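Local coordinates for methylglyoxal reductase (NADPH-dependent) (Candida albicans SC5314, PDB 6KWS), which probably reduces methylglyoxal with NADPH as hydride donor, as a Rossmann-fold member of the extended short-chain dehydrogenase/reductase family, at residues L157-P160 against V161-Y164; S214-I217 against I218-I221. The protein carries 1 engineered substitution. All coordinates share one frame; numbering follows the deposited sequence.

Contact 1. Residues L157-P160 against V161-Y164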
loop_
_atom_site.group_PDB
_atom_site.type_symbol
_atom_site.label_atom_id
_atom_site.label_comp_id
_atom_site.label_asym_id
_atom_site.label_seq_id
_atom_site.Cartn_x
_atom_site.Cartn_y
_atom_site.Cartn_z
ATOM N N LEU A 157 -6.375 19.121 -8.806
ATOM C CA LEU A 157 -6.550 20.180 -7.808
ATOM C C LEU A 157 -7.998 20.402 -7.370
ATOM O O LEU A 157 -8.222 21.155 -6.416
ATOM C CB LEU A 157 -6.034 21.512 -8.342
ATOM C CG LEU A 157 -4.758 21.523 -9.167
ATOM C CD1 LEU A 157 -4.567 22.908 -9.677
ATOM C CD2 LEU A 157 -3.559 21.102 -8.341
ATOM N N LEU A 158 -8.981 19.798 -8.044
ATOM C CA LEU A 158 -10.386 20.120 -7.787
ATOM C C LEU A 158 -10.790 19.817 -6.348
ATOM O O LEU A 158 -11.397 20.660 -5.680
ATOM C CB LEU A 158 -11.294 19.376 -8.771
ATOM C CG LEU A 158 -11.186 19.931 -10.204
ATOM C CD1 LEU A 158 -12.042 19.145 -11.208
ATOM C CD2 LEU A 158 -11.504 21.438 -10.235
ATOM N N ASN A 159 -10.476 18.627 -5.848
ATOM C CA ASN A 159 -10.970 18.214 -4.540
ATOM C C ASN A 159 -9.993 17.213 -3.933
ATOM O O ASN A 159 -9.205 16.593 -4.657
ATOM C CB ASN A 159 -12.387 17.622 -4.639
ATOM C CG ASN A 159 -12.464 16.400 -5.547
ATOM O OD1 ASN A 159 -11.687 15.456 -5.405
ATOM N ND2 ASN A 159 -13.413 16.405 -6.481
ATOM N N PRO A 160 -10.009 17.053 -2.599
ATOM C CA PRO A 160 -9.058 16.139 -1.928
ATOM C C PRO A 160 -9.036 14.694 -2.429
ATOM O O PRO A 160 -8.004 14.025 -2.259
ATOM C CB PRO A 160 -9.508 16.207 -0.467
ATOM C CG PRO A 160 -10.044 17.581 -0.319
ATOM C CD PRO A 160 -10.638 17.986 -1.649
ATOM N N VAL A 161 -10.125 14.173 -3.004
ATOM C CA VAL A 161 -10.082 12.809 -3.531
ATOM C C VAL A 161 -9.327 12.773 -4.854
ATOM O O VAL A 161 -8.452 11.919 -5.063
ATOM C CB VAL A 161 -11.502 12.216 -3.671
ATOM C CG1 VAL A 161 -11.492 10.939 -4.553
ATOM C CG2 VAL A 161 -12.070 11.888 -2.308
ATOM N N ASN A 162 -9.663 13.689 -5.773
ATOM C CA ASN A 162 -8.874 13.831 -6.993
ATOM C C ASN A 162 -7.415 14.136 -6.666
ATOM O O ASN A 162 -6.504 13.655 -7.353
ATOM C CB ASN A 162 -9.448 14.935 -7.886
ATOM C CG ASN A 162 -10.691 14.511 -8.641
ATOM O OD1 ASN A 162 -11.113 13.342 -8.610
ATOM N ND2 ASN A 162 -11.265 15.464 -9.368
ATOM N N GLY A 163 -7.176 14.940 -5.627
ATOM C CA GLY A 163 -5.809 15.193 -5.200
ATOM C C GLY A 163 -5.078 13.925 -4.795
ATOM O O GLY A 163 -3.928 13.702 -5.183
ATOM N N TYR A 164 -5.740 13.072 -4.011
ATOM C CA TYR A 164 -5.088 11.849 -3.561
ATOM C C TYR A 164 -4.762 10.951 -4.747
ATOM O O TYR A 164 -3.610 10.546 -4.937
ATOM C CB TYR A 164 -5.966 11.122 -2.533
ATOM C CG TYR A 164 -5.452 9.727 -2.218
ATOM C CD1 TYR A 164 -4.442 9.521 -1.281
ATOM C CD2 TYR A 164 -5.968 8.613 -2.879
ATOM C CE1 TYR A 164 -3.961 8.246 -1.014
ATOM C CE2 TYR A 164 -5.489 7.345 -2.628
ATOM C CZ TYR A 164 -4.486 7.159 -1.701
ATOM O OH TYR A 164 -4.042 5.868 -1.479
#
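With chi1 at 60°, Asn159 holds its CG between its own backbone N and carbonyl carbon, which places the amide oxygen at the backbone N of Asn162. OD1 takes that N-H at 2.7 Å from Asn162 N in an almost straight bond (173° at the hydrogen), the donor lying nearly along the C=O axis. This is an N-cap: the side-chain oxygen of Asn159 stands in for the carbonyl that a preceding turn would have supplied. The main chain of Asn159 takes up the next amide, Gly163 N reaching Asn159 O at 2.8 Å, so one residue serves two successive N-H groups through two different oxygens. Pro160, first in the helix, has no N-H to satisfy, and its O receives Tyr164 N at 3.0 Å from above the carbonyl plane.

The spacing of Tyr164 and Lys168 fits the Tyr-x-x-x-Lys motif of short-chain dehydrogenases/reductases, and Lys168 is an NADPH-binding residue, so the capped helix 160-181 is the one that, as in relatives, probably brings this pair to the active site. Tyr164 leaves the turn with CB 3.6 Å from Pro160 O, its ring directed off from residues 157-160. One turn on, Ser167 OG bonds to the carbonyls of Gly163 and Tyr164.

The two asparagine side chains lie aslant, their amide planes 40° apart. Asn159 OD1 touches Asn162 CB at 3.4 Å, while the amide nitrogens, Asn159 ND2 and Asn162 ND2, come within 3.7 Å. Asn162 ND2 makes a weak hydrogen bond back to Asp155 O in the preceding helix 153-156. Leu158 lies beside Asn162 with the same heading, and lays its CB 4.0 Å from Asn162 ND2.

Contact 2. Residues S214-I217 against I218-I221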
loop_
_atom_site.group_PDB
_atom_site.type_symbol
_atom_site.label_atom_id
_atom_site.label_comp_id
_atom_site.label_asym_id
_atom_site.label_seq_id
_atom_site.Cartn_x
_atom_site.Cartn_y
_atom_site.Cartn_z
ATOM N N SER A 214 -6.443 1.916 5.557
ATOM C CA SER A 214 -7.643 1.674 4.774
ATOM C C SER A 214 -8.590 0.683 5.438
ATOM O O SER A 214 -9.754 0.580 5.035
ATOM C CB SER A 214 -7.262 1.165 3.395
ATOM O OG SER A 214 -8.359 1.348 2.531
ATOM N N SER A 215 -8.118 -0.048 6.446
ATOM C CA SER A 215 -9.010 -0.896 7.218
ATOM C C SER A 215 -10.042 -0.085 7.995
ATOM O O SER A 215 -10.979 -0.678 8.536
ATOM C CB SER A 215 -8.190 -1.784 8.168
ATOM O OG SER A 215 -7.648 -2.930 7.509
ATOM N N GLU A 216 -9.905 1.253 8.049
ATOM C CA GLU A 216 -10.917 2.109 8.667
ATOM C C GLU A 216 -12.273 1.993 7.983
ATOM O O GLU A 216 -13.302 2.146 8.650
ATOM C CB GLU A 216 -10.458 3.570 8.685
ATOM C CG GLU A 216 -11.540 4.569 9.127
ATOM C CD GLU A 216 -11.806 4.553 10.674
ATOM O OE1 GLU A 216 -11.004 3.957 11.443
ATOM O OE2 GLU A 216 -12.840 5.120 11.107
ATOM N N ILE A 217 -12.307 1.716 6.677
ATOM C CA ILE A 217 -13.564 1.326 6.037
ATOM C C ILE A 217 -14.249 0.229 6.847
ATOM O O ILE A 217 -15.435 0.322 7.186
ATOM C CB ILE A 217 -13.295 0.887 4.587
ATOM C CG1 ILE A 217 -12.521 1.996 3.884
ATOM C CG2 ILE A 217 -14.584 0.561 3.865
ATOM C CD1 ILE A 217 -12.244 1.733 2.452
ATOM N N ILE A 218 -13.492 -0.813 7.194
ATOM C CA ILE A 218 -14.016 -1.901 8.015
ATOM C C ILE A 218 -14.327 -1.406 9.423
ATOM O O ILE A 218 -15.398 -1.676 9.981
ATOM C CB ILE A 218 -13.009 -3.063 8.029
ATOM C CG1 ILE A 218 -12.914 -3.652 6.615
ATOM C CG2 ILE A 218 -13.410 -4.109 9.046
ATOM C CD1 ILE A 218 -11.762 -4.581 6.386
ATOM N N ASN A 219 -13.384 -0.670 10.017
ATOM C CA ASN A 219 -13.574 -0.126 11.356
ATOM C C ASN A 219 -14.826 0.740 11.440
ATOM O O ASN A 219 -15.555 0.690 12.437
ATOM C CB ASN A 219 -12.343 0.688 11.759
ATOM C CG ASN A 219 -12.179 0.782 13.253
ATOM O OD1 ASN A 219 -12.630 -0.091 13.981
ATOM N ND2 ASN A 219 -11.552 1.852 13.721
ATOM N N SER A 220 -15.088 1.547 10.406
ATOM C CA SER A 220 -16.222 2.456 10.469
ATOM C C SER A 220 -17.544 1.695 10.509
ATOM O O SER A 220 -18.518 2.181 11.100
ATOM C CB SER A 220 -16.176 3.422 9.290
ATOM O OG SER A 220 -16.640 2.786 8.114
ATOM N N ILE A 221 -17.593 0.495 9.916
ATOM C CA ILE A 221 -18.756 -0.380 10.084
ATOM C C ILE A 221 -18.991 -0.694 11.560
ATOM O O ILE A 221 -20.133 -0.686 12.038
ATOM C CB ILE A 221 -18.590 -1.681 9.281
ATOM C CG1 ILE A 221 -18.427 -1.421 7.780
ATOM C CG2 ILE A 221 -19.740 -2.610 9.566
ATOM C CD1 ILE A 221 -19.511 -0.605 7.185
#
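Two backbone bonds tie Ser215 and Glu216 to the next turn: Asn219 N gives to Ser215 O at 2.8 Å, in the carbonyl plane, and Ser220 N gives to Glu216 O. A third, from Ile221 N to Ile217 O at 3.5 Å, is weak, and the Ser220 hydroxyl shares that acceptor, OG donating to Ile217 O at 2.9 Å. Here chi1 of 78° sets OG between the backbone N and carbonyl carbon of Ser220, near Ile217 O.

Helix 216-222 lies in the beta-alpha-beta crossover from strand 196-198 to strand 234-239.

Among the polar side chains, Glu216 bends at chi2 and brings OE1 to Asn219 ND2 at 3.1 Å. The nitrogen meets the syn side of the carboxylate, 35° out of its plane, and the two flat groups stand nearly perpendicular. Asn219 ND2 also bonds to Gln209 O, and Glu216 OE2 forms a salt bridge with Lys223. Ser215 OG bonds to Gly199 O.

The isoleucines meet neighbouring elements: Ile217 and Ile218 pack on Leu273 of helix 270-280, Ile221 on Val274 and Ile277.

How the contacts relate
Contact 1 caps helix 160-181; contact 2 lies on helix 216-222, later in the chain. Their centres lie 21 Å apart and they do not touch; the nearest atoms are about 7 Å from each other, between Tyr164 OH and the Ser214 side chain. Both border the NADPH site, which has no cofactor bound in this chain. From contact 1, the side chain of Tyr164 comes about 4 Å from that of Lys168 and about 8 Å from that of Val197. From contact 2, the side chain of Ser215 is about 4 Å from that of Phe12 and about 7 Å from that of Val197. Val197, on strand 196-198, is thus the NADPH-binding residue near both contacts.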